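Local coordinates for glycosyl hydrolase (Rhizobium leguminosarum bv. trifolii, PDB 5NDX), which probably hydrolyses O-glycosidic bonds as a family 39 glycoside hydrolase, a bacterial orthologue of human alpha-L-iduronidase that works without N-glycans, at residues 142-147 / 157-162; 146-151 / 182-187. The protein carries 2 engineered substitutions. One frame throughout, in Å; residues are numbered along the deposited sequence.

Contact 1 of 2, residues 142-147 / 157-162; sequences ETTNQA and KGYTNY. Engineered in segment 142-147: Q146 (natural residue Glu). With 8U8 ((2~{R},3~{S},4~{S},5~{R},6~{S})-6-(4-methyl-2-oxidanylidene-chromen-7-yl)oxy-3,4,5-tris(oxidanyl)oxane-2-carboxylic acid), chain M.
With CG anti to the backbone N in both Y159 (chi1 -170°) and Y162 (chi1 157°), two tyrosines three residues apart, just under one turn of helix 155-171, reach together for the loop that follows strand 140-142. Y162 ends on the backbone: T144 N donates to its OH over 2.6 Å, a short bond but a bent one, the N-H...O angle being 133°. The amide and T143 CB both lie at the edge of the Y162 ring, and T144 CB rests 3.0 Å from the same Y162 OH. A second bond, to L96 O just past strand 91-95, grips that hydroxyl. Y159 comes in beside it and crosses T143 at about a right angle. Its OH sits against T143 CB at 3.2 Å; T143 OG1 turns into the crowded position between backbone N and carbonyl carbon, near this OH, and also has a weak bond to P182 O. A147 CB presses obliquely on the Y159 ring, 3.2 Å from CE1, while T144 CG2 meets the ring edge. The helix thus packs against one side of the loop, and N145 and Q146 leave from the other toward the ligand. N145 ND2 donates to O3 of 8U8 over 3.0 Å, and NE2 of the engineered Q146, at the predicted proton-donor position, reaches the same O3 over 3.1 Å. R57 holds N145 OD1 and forms a salt bridge with E142, so it probably helps to position N145. Ligand-binding residues in the loop that follows a barrel strand are characteristic of a TIM barrel, and N145-Q146, with Glu the natural residue at 146, probably matches the Asn-Glu pair of the wider clan. Strands 91-95 and 179-184 flank strand 140-142, and helix 190-200 covers Y159 through I191 and L195.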
ATOM      1  N   GLU A 142      15.917   8.416  -2.883  1.00 37.06           N
ATOM      2  CA  GLU A 142      16.452   7.283  -3.632  1.00 41.52           C
ATOM      3  C   GLU A 142      17.031   7.727  -4.948  1.00 40.48           C
ATOM      4  O   GLU A 142      16.566   8.701  -5.548  1.00 40.12           O
ATOM      5  CB  GLU A 142      15.328   6.275  -3.986  1.00 40.61           C
ATOM      6  CG  GLU A 142      15.869   4.888  -4.191  1.00 41.13           C
ATOM      7  CD  GLU A 142      14.816   3.868  -4.580  1.00 41.45           C
ATOM      8  OE1 GLU A 142      13.756   4.283  -5.045  1.00 41.07           O
ATOM      9  OE2 GLU A 142      15.071   2.665  -4.451  1.00 40.85           O
ATOM     10  N   THR A 143      17.990   6.966  -5.426  1.00 41.91           N
ATOM     11  CA  THR A 143      18.442   7.114  -6.812  1.00 48.20           C
ATOM     12  C   THR A 143      17.326   6.833  -7.813  1.00 56.49           C
ATOM     13  O   THR A 143      16.334   6.128  -7.540  1.00 57.24           O
ATOM     14  CB  THR A 143      19.477   6.070  -7.220  1.00 48.94           C
ATOM     15  OG1 THR A 143      18.895   4.769  -7.005  1.00 50.98           O
ATOM     16  CG2 THR A 143      20.742   6.236  -6.464  1.00 48.92           C
ATOM     17  N   THR A 144      17.585   7.369  -8.994  1.00 65.28           N
ATOM     18  CA  THR A 144      16.741   7.310 -10.158  1.00 69.39           C
ATOM     19  C   THR A 144      16.587   5.870 -10.466  1.00 66.79           C
ATOM     20  O   THR A 144      17.533   5.056 -10.361  1.00 67.35           O
ATOM     21  CB  THR A 144      17.390   8.078 -11.389  1.00 72.15           C
ATOM     22  OG1 THR A 144      16.392   8.566 -12.295  1.00 70.27           O
ATOM     23  CG2 THR A 144      18.409   7.206 -12.141  1.00 71.94           C
ATOM     24  N   ASN A 145      15.387   5.592 -10.912  1.00 74.30           N
ATOM     25  CA  ASN A 145      14.907   4.246 -11.065  1.00 79.76           C
ATOM     26  C   ASN A 145      15.748   3.488 -12.111  1.00 84.46           C
ATOM     27  O   ASN A 145      16.408   4.096 -13.004  1.00 83.54           O
ATOM     28  CB  ASN A 145      13.433   4.277 -11.471  1.00 79.17           C
ATOM     29  CG  ASN A 145      12.810   2.896 -11.495  1.00 83.53           C
ATOM     30  OD1 ASN A 145      12.841   2.161 -10.484  1.00 73.44           O
ATOM     31  ND2 ASN A 145      12.288   2.507 -12.677  1.00 82.68           N
ATOM     32  N   GLN A 146      15.734   2.163 -11.947  1.00 86.88           N
ATOM     33  CA  GLN A 146      16.532   1.267 -12.720  1.00 92.02           C
ATOM     34  C   GLN A 146      17.899   1.934 -12.816  1.00 95.12           C
ATOM     35  O   GLN A 146      18.604   2.056 -11.804  1.00100.50           O
ATOM     36  CB  GLN A 146      15.880   0.964 -14.084  1.00 95.10           C
ATOM     37  CG  GLN A 146      14.990  -0.274 -14.097  1.00 99.14           C
ATOM     38  CD  GLN A 146      13.487   0.016 -14.150  1.00100.67           C
ATOM     39  OE1 GLN A 146      13.011   0.751 -15.021  1.00109.63           O
ATOM     40  NE2 GLN A 146      12.735  -0.591 -13.240  1.00 91.66           N
ATOM     41  N   ALA A 147      18.180   2.499 -13.981  1.00 88.10           N
ATOM     42  CA  ALA A 147      19.529   2.710 -14.455  1.00 90.24           C
ATOM     43  C   ALA A 147      20.203   1.462 -15.113  1.00 89.62           C
ATOM     44  O   ALA A 147      21.185   1.601 -15.848  1.00 97.99           O
ATOM     45  CB  ALA A 147      20.423   3.371 -13.413  1.00 88.45           C
ATOM     46  N   LYS A 157      30.116   5.524 -14.923  1.00 66.61           N
ATOM     47  CA  LYS A 157      30.773   6.669 -14.308  1.00 72.02           C
ATOM     48  C   LYS A 157      29.784   7.812 -14.129  1.00 65.23           C
ATOM     49  O   LYS A 157      29.782   8.448 -13.098  1.00 62.84           O
ATOM     50  CB  LYS A 157      31.984   7.159 -15.132  1.00 79.81           C
ATOM     51  CG  LYS A 157      33.194   7.562 -14.285  1.00 89.62           C
ATOM     52  CD  LYS A 157      34.128   6.361 -14.029  1.00 97.55           C
ATOM     53  CE  LYS A 157      35.492   6.757 -13.450  1.00100.10           C
ATOM     54  NZ  LYS A 157      35.384   7.180 -12.020  1.00102.10           N
ATOM     55  N   GLY A 158      28.981   8.073 -15.162  1.00 61.53           N
ATOM     56  CA  GLY A 158      27.876   9.029 -15.086  1.00 61.60           C
ATOM     57  C   GLY A 158      26.972   8.758 -13.873  1.00 57.62           C
ATOM     58  O   GLY A 158      26.695   9.675 -13.112  1.00 55.52           O
ATOM     59  N   TYR A 159      26.600   7.484 -13.698  1.00 56.65           N
ATOM     60  CA  TYR A 159      25.715   7.013 -12.624  1.00 58.29           C
ATOM     61  C   TYR A 159      26.319   7.293 -11.267  1.00 59.21           C
ATOM     62  O   TYR A 159      25.676   7.860 -10.393  1.00 58.30           O
ATOM     63  CB  TYR A 159      25.402   5.505 -12.738  1.00 56.31           C
ATOM     64  CG  TYR A 159      24.297   5.097 -11.767  1.00 55.75           C
ATOM     65  CD1 TYR A 159      22.959   5.374 -12.053  1.00 55.04           C
ATOM     66  CD2 TYR A 159      24.591   4.528 -10.528  1.00 54.80           C
ATOM     67  CE1 TYR A 159      21.946   5.064 -11.150  1.00 53.95           C
ATOM     68  CE2 TYR A 159      23.575   4.205  -9.630  1.00 54.38           C
ATOM     69  CZ  TYR A 159      22.262   4.486  -9.951  1.00 52.29           C
ATOM     70  OH  TYR A 159      21.259   4.188  -9.090  1.00 52.91           O
ATOM     71  N   THR A 160      27.578   6.924 -11.132  1.00 59.05           N
ATOM     72  CA  THR A 160      28.304   7.072  -9.895  1.00 58.89           C
ATOM     73  C   THR A 160      28.526   8.560  -9.524  1.00 57.20           C
ATOM     74  O   THR A 160      28.517   8.930  -8.349  1.00 56.80           O
ATOM     75  CB  THR A 160      29.572   6.187  -9.996  1.00 63.69           C
ATOM     76  OG1 THR A 160      29.808   5.540  -8.755  1.00 72.07           O
ATOM     77  CG2 THR A 160      30.794   6.935 -10.455  1.00 62.77           C
ATOM     78  N   ASN A 161      28.684   9.429 -10.523  1.00 57.44           N
ATOM     79  CA  ASN A 161      28.760  10.892 -10.296  1.00 57.55           C
ATOM     80  C   ASN A 161      27.391  11.481  -9.912  1.00 52.56           C
ATOM     81  O   ASN A 161      27.303  12.417  -9.130  1.00 51.76           O
ATOM     82  CB  ASN A 161      29.166  11.641 -11.576  1.00 59.79           C
ATOM     83  CG  ASN A 161      30.594  11.387 -12.020  1.00 62.04           C
ATOM     84  OD1 ASN A 161      31.464  10.938 -11.266  1.00 62.12           O
ATOM     85  ND2 ASN A 161      30.837  11.724 -13.264  1.00 61.03           N
ATOM     86  N   TYR A 162      26.365  11.000 -10.598  1.00 51.77           N
ATOM     87  CA  TYR A 162      24.965  11.298 -10.266  1.00 52.10           C
ATOM     88  C   TYR A 162      24.649  10.977  -8.791  1.00 48.69           C
ATOM     89  O   TYR A 162      24.086  11.827  -8.083  1.00 49.61           O
ATOM     90  CB  TYR A 162      24.034  10.591 -11.263  1.00 52.82           C
ATOM     91  CG  TYR A 162      22.636  10.350 -10.738  1.00 54.25           C
ATOM     92  CD1 TYR A 162      21.669  11.370 -10.733  1.00 54.70           C
ATOM     93  CD2 TYR A 162      22.287   9.113 -10.239  1.00 54.88           C
ATOM     94  CE1 TYR A 162      20.393  11.143 -10.240  1.00 54.62           C
ATOM     95  CE2 TYR A 162      21.023   8.875  -9.743  1.00 58.62           C
ATOM     96  CZ  TYR A 162      20.091   9.902  -9.721  1.00 57.27           C
ATOM     97  OH  TYR A 162      18.860   9.617  -9.220  1.00 56.10           O
TER
HETATM   98  C15 8U8 M 712      12.750  -2.719 -19.489  1.00126.91           C
HETATM   99  C13 8U8 M 712      12.983  -3.453 -18.304  1.00131.95           C
HETATM  100  C14 8U8 M 712      14.016  -4.394 -18.293  1.00132.30           C
HETATM  101  C16 8U8 M 712      14.304  -5.114 -17.130  1.00131.61           C
HETATM  102  O9  8U8 M 712      15.206  -5.946 -17.207  1.00128.59           O
HETATM  103  O8  8U8 M 712      13.571  -4.930 -15.974  1.00122.24           O
HETATM  104  C11 8U8 M 712      12.627  -3.935 -15.914  1.00118.18           C
HETATM  105  C10 8U8 M 712      11.996  -3.677 -14.692  1.00111.55           C
HETATM  106  C12 8U8 M 712      12.312  -3.193 -17.085  1.00128.18           C
HETATM  107  C7  8U8 M 712      11.360  -2.162 -16.965  1.00122.67           C
HETATM  108  C8  8U8 M 712      10.735  -1.904 -15.740  1.00115.94           C
HETATM  109  C9  8U8 M 712      11.036  -2.664 -14.597  1.00109.17           C
HETATM  110  O2  8U8 M 712      10.472  -2.423 -13.359  1.00 90.24           O
HETATM  111  C5  8U8 M 712       9.150  -1.790 -13.153  1.00 68.08           C
HETATM  112  O1  8U8 M 712       8.194  -2.428 -14.014  1.00 60.78           O
HETATM  113  C1  8U8 M 712       6.993  -1.796 -14.236  1.00 48.18           C
HETATM  114  C6  8U8 M 712       6.079  -2.883 -14.237  1.00 35.15           C
HETATM  115  O7  8U8 M 712       5.051  -2.721 -14.884  1.00 37.79           O
HETATM  116  O6  8U8 M 712       6.393  -3.855 -13.573  1.00 37.30           O
HETATM  117  C2  8U8 M 712       6.485  -0.832 -13.120  1.00 59.96           C
HETATM  118  O5  8U8 M 712       5.951  -1.618 -12.034  1.00 54.97           O
HETATM  119  C3  8U8 M 712       7.587   0.205 -12.628  1.00 54.95           C
HETATM  120  O4  8U8 M 712       7.223   1.488 -13.004  1.00 55.21           O
HETATM  121  C4  8U8 M 712       9.003  -0.150 -13.181  1.00 66.47           C
HETATM  122  O3  8U8 M 712      10.008   0.632 -12.416  1.00 53.88           O

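Contact 2 of 2, residues 146-151 / 182-187; sequences QADSGW and PGTART. Engineered in segment 146-151: Q146 (natural residue Glu). With 8U8 ((2~{R},3~{S},4~{S},5~{R},6~{S})-6-(4-methyl-2-oxidanylidene-chromen-7-yl)oxy-3,4,5-tris(oxidanyl)oxane-2-carboxylic acid), chain M.
D148 carries the close-fitting, buried half of this contact, and R186 its exposed margin. The D148 carboxylate, with CG in the crowded position between backbone N and carbonyl carbon (chi1 69°), receives two successive backbone amides where the chain leaves strand 179-184. A185 N donates to OD1 over 3.0 Å along an almost straight line (174°), and R186 N to OD2 over 3.1 Å; each oxygen accepts on its syn lone pair. S189 OG adds a further bond to OD2, so this buried carboxylate is well supplied with donors. T184 crosses D148 at about a right angle, its CG2 3.8 Å from D148 CG. The engineered Q146 runs past the strand, its CB directed away from it, and its CG touches A185 CB at 3.5 Å. Its side chain bends at chi2 (107°) and carries the amide toward 8U8, NE2 lying 2.9 Å from the glycosidic O2.

The outer side is looser. R186 bends at chi3 and lays its guanidinium beside the loop, D148 CB in plane at its edge. The NH2 bond to D148 O is weak, short at 2.8 Å but strongly bent, and the salt bridge from NE to D148 OD2 is long. S149 OG also bonds to D148 O, approaching from above the carbonyl plane. On the ligand side, A185 CB, S149 OG and R186 CD line the coumarin, with A185 CB 3.4 Å from C10 of 8U8.

The contact sets a loop against the end of a TIM-barrel strand and the residues after it, at the C-terminal rim, shaping the aglycone side of the pocket. Three bonds to one carboxylate probably keep D148 ionised and the A185-R186 backbone in place, whereas the weakly held arginine meets the coumarin mainly through its aliphatic carbons.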
ATOM      1  N   GLN A 146      15.734   2.163 -11.947  1.00 86.88           N
ATOM      2  CA  GLN A 146      16.532   1.267 -12.720  1.00 92.02           C
ATOM      3  C   GLN A 146      17.899   1.934 -12.816  1.00 95.12           C
ATOM      4  O   GLN A 146      18.604   2.056 -11.804  1.00100.50           O
ATOM      5  CB  GLN A 146      15.880   0.964 -14.084  1.00 95.10           C
ATOM      6  CG  GLN A 146      14.990  -0.274 -14.097  1.00 99.14           C
ATOM      7  CD  GLN A 146      13.487   0.016 -14.150  1.00100.67           C
ATOM      8  OE1 GLN A 146      13.011   0.751 -15.021  1.00109.63           O
ATOM      9  NE2 GLN A 146      12.735  -0.591 -13.240  1.00 91.66           N
ATOM     10  N   ALA A 147      18.180   2.499 -13.981  1.00 88.10           N
ATOM     11  CA  ALA A 147      19.529   2.710 -14.455  1.00 90.24           C
ATOM     12  C   ALA A 147      20.203   1.462 -15.113  1.00 89.62           C
ATOM     13  O   ALA A 147      21.185   1.601 -15.848  1.00 97.99           O
ATOM     14  CB  ALA A 147      20.423   3.371 -13.413  1.00 88.45           C
ATOM     15  N   ASP A 148      19.662   0.268 -14.884  1.00 84.11           N
ATOM     16  CA  ASP A 148      20.079  -0.948 -15.597  1.00 83.29           C
ATOM     17  C   ASP A 148      18.908  -1.420 -16.491  1.00 89.79           C
ATOM     18  O   ASP A 148      18.446  -2.550 -16.376  1.00 96.17           O
ATOM     19  CB  ASP A 148      20.551  -2.013 -14.594  1.00 70.31           C
ATOM     20  CG  ASP A 148      19.461  -2.537 -13.783  1.00 57.32           C
ATOM     21  OD1 ASP A 148      18.467  -1.848 -13.571  1.00 53.63           O
ATOM     22  OD2 ASP A 148      19.590  -3.623 -13.316  1.00 58.97           O
ATOM     23  N   SER A 149      18.434  -0.506 -17.350  1.00100.19           N
ATOM     24  CA  SER A 149      17.437  -0.777 -18.407  1.00102.81           C
ATOM     25  C   SER A 149      17.572   0.267 -19.557  1.00105.45           C
ATOM     26  O   SER A 149      18.264   0.003 -20.545  1.00106.62           O
ATOM     27  CB  SER A 149      16.024  -0.825 -17.815  1.00103.02           C
ATOM     28  OG  SER A 149      15.861  -1.988 -17.017  1.00104.66           O
ATOM     29  N   GLY A 150      16.954   1.446 -19.413  1.00105.61           N
ATOM     30  CA  GLY A 150      17.103   2.551 -20.369  1.00102.85           C
ATOM     31  C   GLY A 150      17.673   3.793 -19.699  1.00106.35           C
ATOM     32  O   GLY A 150      17.101   4.865 -19.838  1.00112.82           O
ATOM     33  N   TRP A 151      18.784   3.641 -18.959  1.00105.70           N
ATOM     34  CA  TRP A 151      19.515   4.770 -18.307  1.00101.47           C
ATOM     35  C   TRP A 151      20.191   5.576 -19.392  1.00108.16           C
ATOM     36  O   TRP A 151      21.336   5.284 -19.764  1.00 99.63           O
ATOM     37  CB  TRP A 151      20.529   4.242 -17.267  1.00 93.85           C
ATOM     38  CG  TRP A 151      21.675   5.127 -16.700  1.00 87.71           C
ATOM     39  CD1 TRP A 151      23.013   4.856 -16.820  1.00 83.99           C
ATOM     40  CD2 TRP A 151      21.591   6.336 -15.890  1.00 82.57           C
ATOM     41  NE1 TRP A 151      23.757   5.820 -16.179  1.00 84.07           N
ATOM     42  CE2 TRP A 151      22.921   6.738 -15.603  1.00 81.40           C
ATOM     43  CE3 TRP A 151      20.537   7.123 -15.403  1.00 80.26           C
ATOM     44  CZ2 TRP A 151      23.223   7.903 -14.854  1.00 78.83           C
ATOM     45  CZ3 TRP A 151      20.851   8.297 -14.646  1.00 75.49           C
ATOM     46  CH2 TRP A 151      22.176   8.659 -14.388  1.00 75.47           C
ATOM     47  N   PRO A 182      20.671   1.237  -5.453  1.00 39.94           N
ATOM     48  CA  PRO A 182      20.397   1.941  -6.714  1.00 41.18           C
ATOM     49  C   PRO A 182      18.996   1.759  -7.323  1.00 43.23           C
ATOM     50  O   PRO A 182      18.721   2.320  -8.383  1.00 44.82           O
ATOM     51  CB  PRO A 182      21.419   1.314  -7.672  1.00 41.77           C
ATOM     52  CG  PRO A 182      21.660  -0.068  -7.120  1.00 41.56           C
ATOM     53  CD  PRO A 182      21.333  -0.064  -5.650  1.00 40.62           C
ATOM     54  N   GLY A 183      18.102   1.018  -6.678  1.00 45.21           N
ATOM     55  CA  GLY A 183      16.798   0.714  -7.290  1.00 47.71           C
ATOM     56  C   GLY A 183      16.886   0.008  -8.648  1.00 48.12           C
ATOM     57  O   GLY A 183      16.164   0.357  -9.595  1.00 49.25           O
ATOM     58  N   THR A 184      17.778  -0.973  -8.731  1.00 47.20           N
ATOM     59  CA  THR A 184      18.027  -1.715  -9.958  1.00 46.84           C
ATOM     60  C   THR A 184      17.005  -2.835 -10.182  1.00 46.82           C
ATOM     61  O   THR A 184      16.492  -3.429  -9.216  1.00 45.17           O
ATOM     62  CB  THR A 184      19.466  -2.290  -9.976  1.00 47.17           C
ATOM     63  OG1 THR A 184      19.833  -2.757  -8.669  1.00 45.88           O
ATOM     64  CG2 THR A 184      20.455  -1.203 -10.420  1.00 46.65           C
ATOM     65  N   ALA A 185      16.735  -3.119 -11.457  1.00 44.93           N
ATOM     66  CA  ALA A 185      15.706  -4.081 -11.840  1.00 48.72           C
ATOM     67  C   ALA A 185      16.218  -5.522 -11.974  1.00 48.68           C
ATOM     68  O   ALA A 185      15.446  -6.456 -11.823  1.00 49.52           O
ATOM     69  CB  ALA A 185      15.053  -3.663 -13.148  1.00 49.07           C
ATOM     70  N   ARG A 186      17.491  -5.688 -12.291  1.00 47.65           N
ATOM     71  CA  ARG A 186      18.047  -7.002 -12.509  1.00 48.97           C
ATOM     72  C   ARG A 186      19.053  -7.382 -11.457  1.00 44.27           C
ATOM     73  O   ARG A 186      19.934  -6.592 -11.091  1.00 45.58           O
ATOM     74  CB  ARG A 186      18.664  -7.067 -13.911  1.00 53.42           C
ATOM     75  CG  ARG A 186      17.567  -7.045 -14.977  1.00 59.98           C
ATOM     76  CD  ARG A 186      18.120  -6.895 -16.385  1.00 64.94           C
ATOM     77  NE  ARG A 186      18.915  -5.679 -16.442  1.00 70.62           N
ATOM     78  CZ  ARG A 186      19.770  -5.357 -17.412  1.00 78.96           C
ATOM     79  NH1 ARG A 186      19.943  -6.148 -18.475  1.00 82.62           N
ATOM     80  NH2 ARG A 186      20.450  -4.210 -17.324  1.00 80.26           N
ATOM     81  N   THR A 187      18.925  -8.612 -10.982  1.00 43.92           N
ATOM     82  CA  THR A 187      19.691  -9.106  -9.866  1.00 44.16           C
ATOM     83  C   THR A 187      21.202  -9.030 -10.179  1.00 46.35           C
ATOM     84  O   THR A 187      21.672  -9.569 -11.197  1.00 45.48           O
ATOM     85  CB  THR A 187      19.245 -10.518  -9.562  1.00 43.52           C
ATOM     86  OG1 THR A 187      17.816 -10.529  -9.420  1.00 43.86           O
ATOM     87  CG2 THR A 187      19.900 -11.051  -8.300  1.00 43.37           C
TER
HETATM   88  C15 8U8 M 712      12.750  -2.719 -19.489  1.00126.91           C
HETATM   89  C13 8U8 M 712      12.983  -3.453 -18.304  1.00131.95           C
HETATM   90  C14 8U8 M 712      14.016  -4.394 -18.293  1.00132.30           C
HETATM   91  C16 8U8 M 712      14.304  -5.114 -17.130  1.00131.61           C
HETATM   92  O9  8U8 M 712      15.206  -5.946 -17.207  1.00128.59           O
HETATM   93  O8  8U8 M 712      13.571  -4.930 -15.974  1.00122.24           O
HETATM   94  C11 8U8 M 712      12.627  -3.935 -15.914  1.00118.18           C
HETATM   95  C10 8U8 M 712      11.996  -3.677 -14.692  1.00111.55           C
HETATM   96  C12 8U8 M 712      12.312  -3.193 -17.085  1.00128.18           C
HETATM   97  C7  8U8 M 712      11.360  -2.162 -16.965  1.00122.67           C
HETATM   98  C8  8U8 M 712      10.735  -1.904 -15.740  1.00115.94           C
HETATM   99  C9  8U8 M 712      11.036  -2.664 -14.597  1.00109.17           C
HETATM  100  O2  8U8 M 712      10.472  -2.423 -13.359  1.00 90.24           O
HETATM  101  C5  8U8 M 712       9.150  -1.790 -13.153  1.00 68.08           C
HETATM  102  O1  8U8 M 712       8.194  -2.428 -14.014  1.00 60.78           O
HETATM  103  C1  8U8 M 712       6.993  -1.796 -14.236  1.00 48.18           C
HETATM  104  C6  8U8 M 712       6.079  -2.883 -14.237  1.00 35.15           C
HETATM  105  O7  8U8 M 712       5.051  -2.721 -14.884  1.00 37.79           O
HETATM  106  O6  8U8 M 712       6.393  -3.855 -13.573  1.00 37.30           O
HETATM  107  C2  8U8 M 712       6.485  -0.832 -13.120  1.00 59.96           C
HETATM  108  O5  8U8 M 712       5.951  -1.618 -12.034  1.00 54.97           O
HETATM  109  C3  8U8 M 712       7.587   0.205 -12.628  1.00 54.95           C
HETATM  110  O4  8U8 M 712       7.223   1.488 -13.004  1.00 55.21           O
HETATM  111  C4  8U8 M 712       9.003  -0.150 -13.181  1.00 66.47           C
HETATM  112  O3  8U8 M 712      10.008   0.632 -12.416  1.00 53.88           O

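Overall arrangement
Both contacts start from the loop after strand 140-142 and share Q146 and A147, but they join it to different elements: contact 1 to helix 155-171, contact 2 to the end of strand 179-184, the next strand of the barrel. They meet where Y159 OH packs on P182 CB and Y159 CA on W151 CZ2. Contact 1 is the more enclosed, an interface of two tyrosines against threonine and alanine side chains, with a backbone-to-hydroxyl bond. Contact 2 buries more surface and is more polar, built on a carboxylate, and runs out to an exposed arginine. Both touch 8U8: N145, in contact 1 alone, bonds to the sugar hydroxyl O3, whereas S149, A185 and R186, in contact 2 alone, line the coumarin.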